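Local coordinates for protein extracellular sialidase/neuraminidase, putative (Aspergillus fumigatus, PDB 2XZI) that hydrolyses the glycosidic bonds of terminal sialic acids as an exo-sialidase, acting as a KDNase that releases deaminoneuraminic acid, at residues N243-Q248 with G336-M341; A269-P274 with R306-Y311. All coordinates share one frame; numbering follows the deposited sequence. Where two conformers were deposited one is given.

Contact 1. Residues N243-Q248 with G336-M341; sequences NDRPSQ and GGYSSM. With KDM (deamino-alpha-neuraminic acid), chain C.
The guanidinium of R245 and the phenol ring of Y338 stand nearly perpendicular, their planes 84° apart. Over one face of the guanidinium lies O8 of the bound deamino-alpha-neuraminic acid, 3.8 Å above its plane, while Y338 OH sits at its edge, near that plane. The carboxylate of the sugar also comes to this edge: R245 NH2 donates to KDM O1B at 2.9 Å with an N-H...O angle of 148°, and R245 NH1 reaches the same O1B at 3.1 Å. NH1 makes a weak bond to ring oxygen O6 as well. Y338 OH lies 2.9 Å from R245 NH1 and 3.0 Å from KDM O6, and KDM O1A approaches the tyrosine ring obliquely, 3.5 Å from Y338 CE1.

In the sialidase beta-propeller, R245, with R39 and R302, which also bond the ligand, probably forms the arginine triad that grips the carboxylate. Y338 is probably the nucleophile, as in other sialidases, with E229 as its partner. Y338 OH is hydrogen-bonded to E229 OE2, and E229 OE1 forms a salt bridge with R245 NH1. Arginine suits this place because it is long and branched: with CG anti to the backbone N (chi1 172°) and the chain extended as far as NE, it and the Y338 ring together bridge the 10.7 Å between the CA atoms of R245 and Y338. Tyrosine brings a hydroxyl to the sugar ring on a rigid stem.

Contact 2. Residues A269-P274 with R306-Y311; sequences AGLPDP and RVRISY
L271 and R308 have the nearest CA atoms of the two segments, yet these lie 9.9 Å apart, too far for the backbones to pair. The two segments instead belong to neighbouring sheets of the sialidase beta-propeller. Residues 269-271 turn a corner in the chain, and P272-D273 then form a short strand against strand 250-258. R306-S310 lie on strand 305-310, in a sheet with 290-294 and 322-323. Side chains and water cross the gap between them.

R308 does most of the reaching. With CG anti to the carbonyl carbon (chi1 -57°) and the chain straight as far as NE, it carries its guanidinium to the corner. L271 CD2 covers one face of that group, 3.6 Å from R308 NE, and also touches the aliphatic CD; the leucine and the arginine lie alongside each other, running opposite ways. The same face receives G270 O, while R306 NH1 stands over the opposite face, 3.2 Å above the plane of the R308 guanidinium, set toward the rim and itself hydrogen-bonded to Y320 O. Leucine suits the place because its branched end can lie both against the flat cation and on F293 and Y241. P272 CD meets R308 NH2 obliquely at 4.0 Å, and the closed proline ring lends stiffness to the chain as it leaves the corner.

Arginine suits its position because its separate N-H groups can serve several oxygens. R308 NH1 is hydrogen-bonded to N319 O, and both terminal nitrogens reach segment 269-274 through water. One water accepts from R308 NH1 at 3.0 Å and donates to G270 O. A second takes a hydrogen from R308 NH2 at 3.0 Å and gives one to P272 O at 2.8 Å.

From the N terminus the chain first reaches 243-248, which begins on strand 240-244, then the corner 269-274. Strand 305-310 returns to that corner, closing the shorter loop of contact 2, and only afterwards does 336-341 close the longer loop of contact 1 around it. Contact 2 is thus wholly enclosed, and the loops do not cross. Contact 1 joins the segment that follows strand 240-244 to strand 334-343 beside the ligand; contact 2 joins the sheet of 240-244 to that of 305-310, farther from the centre. The two touch where P246 CD meets D273 OD1 at 3.4 Å and N243 ND2 meets L271 CD1 at 3.5 Å.

Contact 1. Residues N243-Q248 with G336-M341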
ATOM      1  N   ASN A 243       8.970  -6.804   6.416  1.00  6.67           N
ATOM      2  CA  ASN A 243       8.552  -7.932   5.593  1.00  6.85           C
ATOM      3  C   ASN A 243       8.481  -7.418   4.161  1.00  7.01           C
ATOM      4  O   ASN A 243       7.569  -6.669   3.783  1.00  7.26           O
ATOM      5  CB  ASN A 243       7.221  -8.489   6.121  1.00  6.66           C
ATOM      6  CG  ASN A 243       6.708  -9.671   5.322  1.00  7.24           C
ATOM      7  OD1 ASN A 243       6.744  -9.656   4.093  1.00  7.96           O
ATOM      8  ND2 ASN A 243       6.201 -10.686   6.014  1.00  6.98           N
ATOM      9  N   ASP A 244       9.500  -7.763   3.379  1.00  7.04           N
ATOM     10  CA  ASP A 244       9.732  -7.142   2.087  1.00  6.61           C
ATOM     11  C   ASP A 244       9.446  -8.095   0.938  1.00  6.55           C
ATOM     12  O   ASP A 244       9.562  -9.329   1.070  1.00  6.89           O
ATOM     13  CB  ASP A 244      11.198  -6.694   1.985  1.00  6.97           C
ATOM     14  CG  ASP A 244      11.517  -5.470   2.841  1.00  7.02           C
ATOM     15  OD1 ASP A 244      10.715  -5.119   3.728  1.00  7.51           O
ATOM     16  OD2 ASP A 244      12.588  -4.866   2.639  1.00  8.69           O
ATOM     17  N   ARG A 245       9.128  -7.506  -0.208  1.00  6.89           N
ATOM     18  CA  ARG A 245       9.056  -8.217  -1.473  1.00  7.49           C
ATOM     19  C   ARG A 245      10.442  -8.724  -1.867  1.00  7.53           C
ATOM     20  O   ARG A 245      11.415  -7.956  -1.848  1.00  7.73           O
ATOM     21  CB  ARG A 245       8.549  -7.240  -2.534  1.00  7.28           C
ATOM     22  CG  ARG A 245       8.598  -7.759  -3.964  1.00  7.17           C
ATOM     23  CD  ARG A 245       8.082  -6.697  -4.900  1.00  7.90           C
ATOM     24  NE  ARG A 245       8.281  -7.044  -6.306  1.00  7.53           N
ATOM     25  CZ  ARG A 245       7.639  -6.457  -7.316  1.00  7.93           C
ATOM     26  NH1 ARG A 245       6.688  -5.547  -7.085  1.00  7.22           N
ATOM     27  NH2 ARG A 245       7.906  -6.835  -8.561  1.00  9.37           N
ATOM     28  N   PRO A 246      10.537 -10.014  -2.234  1.00  7.90           N
ATOM     29  CA  PRO A 246      11.837 -10.537  -2.664  1.00  8.84           C
ATOM     30  C   PRO A 246      12.228 -10.034  -4.060  1.00  9.36           C
ATOM     31  O   PRO A 246      11.354  -9.685  -4.866  1.00  9.41           O
ATOM     32  CB  PRO A 246      11.590 -12.047  -2.712  1.00  8.74           C
ATOM     33  CG  PRO A 246      10.120 -12.170  -3.073  1.00  9.07           C
ATOM     34  CD  PRO A 246       9.481 -11.051  -2.256  1.00  8.22           C
ATOM     35  N   SER A 247      13.535 -10.017  -4.348  1.00 10.70           N
ATOM     36  CA  SER A 247      14.008  -9.657  -5.701  1.00 13.22           C
ATOM     37  C   SER A 247      13.632 -10.718  -6.758  1.00 13.42           C
ATOM     38  O   SER A 247      13.409 -10.391  -7.927  1.00 14.32           O
ATOM     39  CB  SER A 247      15.515  -9.345  -5.715  1.00 13.45           C
ATOM     40  OG  SER A 247      16.296 -10.434  -5.268  1.00 18.19           O
ATOM     41  N   GLN A 248      13.555 -11.973  -6.326  1.00 13.49           N
ATOM     42  CA  GLN A 248      13.118 -13.070  -7.183  0.50 13.88           C
ATOM     43  C   GLN A 248      11.974 -13.824  -6.518  1.00 13.17           C
ATOM     44  O   GLN A 248      11.885 -13.880  -5.282  1.00 13.25           O
ATOM     45  CB  GLN A 248      14.276 -14.031  -7.496  0.50 14.49           C
ATOM     46  CG  GLN A 248      15.205 -13.577  -8.635  0.50 16.66           C
ATOM     47  CD  GLN A 248      16.434 -12.814  -8.161  0.50 18.95           C
ATOM     48  OE1 GLN A 248      16.840 -12.918  -7.001  0.50 21.06           O
ATOM     49  NE2 GLN A 248      17.044 -12.053  -9.068  0.50 19.65           N
ATOM     50  N   GLY A 336      -6.113  -9.926  -7.534  1.00  7.13           N
ATOM     51  CA  GLY A 336      -4.801 -10.313  -7.087  1.00  7.10           C
ATOM     52  C   GLY A 336      -3.750  -9.315  -7.478  1.00  6.36           C
ATOM     53  O   GLY A 336      -3.716  -8.846  -8.608  1.00  6.93           O
ATOM     54  N   GLY A 337      -2.886  -8.999  -6.529  1.00  6.16           N
ATOM     55  CA  GLY A 337      -1.761  -8.103  -6.758  1.00  6.07           C
ATOM     56  C   GLY A 337      -1.426  -7.385  -5.466  1.00  5.37           C
ATOM     57  O   GLY A 337      -1.503  -7.975  -4.369  1.00  6.12           O
ATOM     58  N   TYR A 338      -1.078  -6.101  -5.597  1.00  5.16           N
ATOM     59  CA  TYR A 338      -0.743  -5.257  -4.432  1.00  5.09           C
ATOM     60  C   TYR A 338      -1.954  -5.068  -3.525  1.00  4.92           C
ATOM     61  O   TYR A 338      -3.106  -5.133  -3.974  1.00  4.93           O
ATOM     62  CB  TYR A 338      -0.278  -3.868  -4.880  1.00  4.83           C
ATOM     63  CG  TYR A 338       1.102  -3.767  -5.497  1.00  5.00           C
ATOM     64  CD1 TYR A 338       1.602  -4.735  -6.384  1.00  5.29           C
ATOM     65  CD2 TYR A 338       1.895  -2.649  -5.226  1.00  5.81           C
ATOM     66  CE1 TYR A 338       2.886  -4.584  -6.961  1.00  6.37           C
ATOM     67  CE2 TYR A 338       3.147  -2.508  -5.772  1.00  5.42           C
ATOM     68  CZ  TYR A 338       3.642  -3.476  -6.633  1.00  5.74           C
ATOM     69  OH  TYR A 338       4.894  -3.310  -7.200  1.00  6.98           O
ATOM     70  N   SER A 339      -1.702  -4.818  -2.241  1.00  4.59           N
ATOM     71  CA  SER A 339      -2.773  -4.679  -1.270  1.00  4.21           C
ATOM     72  C   SER A 339      -2.389  -3.718  -0.158  1.00  4.48           C
ATOM     73  O   SER A 339      -1.214  -3.388   0.018  1.00  4.53           O
ATOM     74  CB  SER A 339      -3.115  -6.050  -0.676  1.00  5.48           C
ATOM     75  OG  SER A 339      -2.014  -6.530   0.088  1.00  5.40           O
ATOM     76  N   SER A 340      -3.399  -3.280   0.597  1.00  3.94           N
ATOM     77  CA  SER A 340      -3.206  -2.408   1.753  1.00  4.40           C
ATOM     78  C   SER A 340      -4.300  -2.692   2.763  1.00  4.68           C
ATOM     79  O   SER A 340      -5.450  -2.907   2.377  1.00  5.08           O
ATOM     80  CB  SER A 340      -3.239  -0.937   1.332  1.00  4.42           C
ATOM     81  OG  SER A 340      -2.884  -0.077   2.404  1.00  5.47           O
ATOM     82  N   MET A 341      -3.939  -2.713   4.045  1.00  4.61           N
ATOM     83  CA  MET A 341      -4.923  -2.931   5.102  1.00  5.80           C
ATOM     84  C   MET A 341      -4.920  -1.855   6.175  1.00  5.75           C
ATOM     85  O   MET A 341      -3.872  -1.295   6.525  1.00  6.09           O
ATOM     86  CB  MET A 341      -4.680  -4.275   5.820  1.00  5.60           C
ATOM     87  CG  MET A 341      -4.817  -5.501   4.938  1.00  7.06           C
ATOM     88  SD  MET A 341      -4.540  -6.999   5.897  1.00  6.25           S
ATOM     89  CE  MET A 341      -2.761  -6.917   6.201  1.00  5.80           C
TER
HETATM   90  C2  KDM C 500       5.693  -3.210 -10.327  1.00 17.17           C
HETATM   91  C1  KDM C 500       5.002  -4.562 -10.199  1.00 15.48           C
HETATM   92  C3  KDM C 500       4.709  -2.067 -10.013  1.00 15.42           C
HETATM   93  C4  KDM C 500       5.405  -0.788  -9.464  1.00 13.71           C
HETATM   94  C5  KDM C 500       6.923  -0.740  -9.677  1.00 13.09           C
HETATM   95  C6  KDM C 500       7.561  -2.013  -9.066  1.00 15.14           C
HETATM   96  C7  KDM C 500       9.045  -2.181  -9.431  1.00 15.08           C
HETATM   97  C8  KDM C 500       9.663  -3.354  -8.649  1.00 16.09           C
HETATM   98  C9  KDM C 500      11.116  -3.562  -9.039  1.00 16.78           C
HETATM   99  O5  KDM C 500       7.491   0.472  -9.119  1.00 11.91           O
HETATM  100  O1A KDM C 500       3.754  -4.607 -10.304  1.00 14.82           O
HETATM  101  O1B KDM C 500       5.763  -5.541 -10.012  1.00 15.44           O
HETATM  102  O4  KDM C 500       4.816   0.341 -10.111  1.00 11.01           O
HETATM  103  O6  KDM C 500       6.867  -3.244  -9.458  1.00 17.01           O
HETATM  104  O7  KDM C 500       9.152  -2.429 -10.835  1.00 13.04           O
HETATM  105  O8  KDM C 500       9.625  -3.099  -7.237  1.00 16.52           O
HETATM  106  O9  KDM C 500      11.849  -2.403  -8.610  1.00 17.94           O
HETATM  107  O2  KDM C 500       6.110  -3.143 -11.696  1.00 17.19           O

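Contact 2. Residues A269-P274 with R306-Y311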
ATOM      1  N   ALA A 269       9.901 -19.094   5.022  1.00 13.67           N
ATOM      2  CA  ALA A 269       9.386 -20.236   4.270  1.00 13.74           C
ATOM      3  C   ALA A 269       7.881 -20.449   4.470  1.00 13.81           C
ATOM      4  O   ALA A 269       7.245 -21.180   3.707  1.00 14.24           O
ATOM      5  CB  ALA A 269      10.178 -21.503   4.620  1.00 14.66           C
ATOM      6  N   GLY A 270       7.319 -19.787   5.483  1.00 13.05           N
ATOM      7  CA  GLY A 270       5.879 -19.854   5.762  1.00 12.56           C
ATOM      8  C   GLY A 270       5.056 -18.901   4.898  1.00 11.48           C
ATOM      9  O   GLY A 270       3.821 -18.981   4.893  1.00 11.81           O
ATOM     10  N   LEU A 271       5.742 -18.026   4.157  1.00 10.27           N
ATOM     11  CA  LEU A 271       5.085 -16.961   3.374  1.00  9.37           C
ATOM     12  C   LEU A 271       5.555 -16.917   1.910  1.00  8.60           C
ATOM     13  O   LEU A 271       6.350 -16.052   1.527  1.00  8.59           O
ATOM     14  CB  LEU A 271       5.287 -15.593   4.047  1.00  9.01           C
ATOM     15  CG  LEU A 271       4.742 -15.399   5.466  1.00  7.85           C
ATOM     16  CD1 LEU A 271       5.163 -14.028   6.000  1.00  9.20           C
ATOM     17  CD2 LEU A 271       3.210 -15.608   5.532  1.00  7.77           C
ATOM     18  N   PRO A 272       5.075 -17.862   1.088  1.00  8.69           N
ATOM     19  CA  PRO A 272       5.361 -17.818  -0.344  1.00  8.83           C
ATOM     20  C   PRO A 272       4.904 -16.484  -0.948  1.00  8.21           C
ATOM     21  O   PRO A 272       3.932 -15.884  -0.480  1.00  7.83           O
ATOM     22  CB  PRO A 272       4.554 -19.007  -0.888  1.00  8.82           C
ATOM     23  CG  PRO A 272       3.457 -19.208   0.104  1.00 10.04           C
ATOM     24  CD  PRO A 272       4.109 -18.922   1.423  1.00  9.10           C
ATOM     25  N   ASP A 273       5.643 -16.015  -1.947  1.00  7.87           N
ATOM     26  CA  ASP A 273       5.346 -14.740  -2.589  1.00  7.52           C
ATOM     27  C   ASP A 273       5.876 -14.812  -4.019  1.00  7.88           C
ATOM     28  O   ASP A 273       6.942 -15.393  -4.242  1.00  8.01           O
ATOM     29  CB  ASP A 273       6.033 -13.610  -1.821  1.00  7.93           C
ATOM     30  CG  ASP A 273       5.700 -12.242  -2.390  1.00  7.43           C
ATOM     31  OD1 ASP A 273       6.380 -11.797  -3.336  1.00  7.41           O
ATOM     32  OD2 ASP A 273       4.721 -11.620  -1.900  1.00  6.21           O
ATOM     33  N   PRO A 274       5.163 -14.223  -4.994  1.00  7.16           N
ATOM     34  CA  PRO A 274       5.562 -14.326  -6.406  1.00  7.30           C
ATOM     35  C   PRO A 274       6.383 -13.122  -6.873  1.00  7.45           C
ATOM     36  O   PRO A 274       6.401 -12.830  -8.051  1.00  8.18           O
ATOM     37  CB  PRO A 274       4.208 -14.379  -7.127  1.00  7.74           C
ATOM     38  CG  PRO A 274       3.352 -13.404  -6.292  1.00  6.62           C
ATOM     39  CD  PRO A 274       3.817 -13.622  -4.854  1.00  7.41           C
ATOM     40  N   ARG A 306      -4.314 -14.116   0.154  1.00  6.56           N
ATOM     41  CA  ARG A 306      -4.567 -14.806   1.406  1.00  6.44           C
ATOM     42  C   ARG A 306      -4.287 -13.862   2.550  1.00  5.62           C
ATOM     43  O   ARG A 306      -3.180 -13.324   2.638  1.00  5.94           O
ATOM     44  CB  ARG A 306      -3.600 -15.976   1.518  1.00  6.56           C
ATOM     45  CG  ARG A 306      -3.815 -16.880   2.736  1.00  6.77           C
ATOM     46  CD  ARG A 306      -4.611 -18.134   2.364  1.00  7.08           C
ATOM     47  NE  ARG A 306      -3.863 -18.996   1.446  1.00  8.99           N
ATOM     48  CZ  ARG A 306      -2.856 -19.798   1.801  1.00  8.70           C
ATOM     49  NH1 ARG A 306      -2.451 -19.879   3.071  1.00  8.47           N
ATOM     50  NH2 ARG A 306      -2.239 -20.517   0.869  1.00 10.92           N
ATOM     51  N   VAL A 307      -5.274 -13.678   3.418  1.00  5.70           N
ATOM     52  CA  VAL A 307      -5.085 -12.881   4.634  1.00  5.71           C
ATOM     53  C   VAL A 307      -4.833 -13.835   5.802  1.00  6.17           C
ATOM     54  O   VAL A 307      -5.505 -14.864   5.898  1.00  6.36           O
ATOM     55  CB  VAL A 307      -6.282 -11.917   4.881  1.00  5.66           C
ATOM     56  CG1 VAL A 307      -7.591 -12.676   5.199  1.00  6.06           C
ATOM     57  CG2 VAL A 307      -5.927 -10.919   5.974  1.00  5.62           C
ATOM     58  N   ARG A 308      -3.873 -13.499   6.666  1.00  5.81           N
ATOM     59  CA  ARG A 308      -3.428 -14.380   7.742  1.00  5.96           C
ATOM     60  C   ARG A 308      -3.269 -13.656   9.063  1.00  5.88           C
ATOM     61  O   ARG A 308      -3.074 -12.427   9.089  1.00  6.10           O
ATOM     62  CB  ARG A 308      -2.049 -14.937   7.406  1.00  6.01           C
ATOM     63  CG  ARG A 308      -1.948 -15.685   6.077  1.00  5.83           C
ATOM     64  CD  ARG A 308      -0.491 -16.006   5.895  1.00  7.69           C
ATOM     65  NE  ARG A 308      -0.108 -16.539   4.597  1.00  7.62           N
ATOM     66  CZ  ARG A 308       0.171 -17.817   4.369  1.00  9.03           C
ATOM     67  NH1 ARG A 308       0.037 -18.721   5.346  1.00  8.56           N
ATOM     68  NH2 ARG A 308       0.594 -18.186   3.165  1.00  9.55           N
ATOM     69  N   ILE A 309      -3.274 -14.440  10.149  1.00  6.39           N
ATOM     70  CA  ILE A 309      -3.063 -13.937  11.514  1.00  7.22           C
ATOM     71  C   ILE A 309      -1.852 -14.618  12.152  1.00  6.96           C
ATOM     72  O   ILE A 309      -1.675 -15.843  12.029  1.00  7.50           O
ATOM     73  CB  ILE A 309      -4.300 -14.151  12.415  1.00  6.86           C
ATOM     74  CG1 ILE A 309      -5.547 -13.436  11.851  1.00  7.33           C
ATOM     75  CG2 ILE A 309      -4.026 -13.726  13.862  1.00  9.78           C
ATOM     76  CD1 ILE A 309      -6.903 -14.010  12.343  1.00 10.61           C
ATOM     77  N   SER A 310      -1.012 -13.828  12.821  1.00  7.45           N
ATOM     78  CA  SER A 310      -0.009 -14.415  13.718  1.00  8.12           C
ATOM     79  C   SER A 310      -0.305 -13.988  15.138  1.00  8.04           C
ATOM     80  O   SER A 310      -0.593 -12.812  15.377  1.00  8.02           O
ATOM     81  CB  SER A 310       1.406 -13.973  13.359  1.00  7.68           C
ATOM     82  OG  SER A 310       2.344 -14.542  14.286  1.00  8.03           O
ATOM     83  N   TYR A 311      -0.170 -14.928  16.073  1.00  8.33           N
ATOM     84  CA  TYR A 311      -0.289 -14.665  17.501  1.00  9.27           C
ATOM     85  C   TYR A 311       1.082 -14.574  18.171  1.00  9.64           C
ATOM     86  O   TYR A 311       1.167 -14.346  19.383  1.00 10.49           O
ATOM     87  CB  TYR A 311      -1.106 -15.777  18.162  1.00  9.25           C
ATOM     88  CG  TYR A 311      -2.494 -15.894  17.605  1.00 10.06           C
ATOM     89  CD1 TYR A 311      -3.491 -15.018  18.012  1.00 10.63           C
ATOM     90  CD2 TYR A 311      -2.806 -16.867  16.652  1.00 12.62           C
ATOM     91  CE1 TYR A 311      -4.786 -15.113  17.504  1.00 11.54           C
ATOM     92  CE2 TYR A 311      -4.097 -16.978  16.141  1.00 13.22           C
ATOM     93  CZ  TYR A 311      -5.070 -16.097  16.561  1.00 13.35           C
ATOM     94  OH  TYR A 311      -6.340 -16.217  16.051  1.00 14.63           O
TER
HETATM   95  O   HOH W   1       1.917 -21.055   5.582  1.00 23.30           O
HETATM   96  O   HOH W   2       2.232 -16.086   1.690  1.00  6.35           O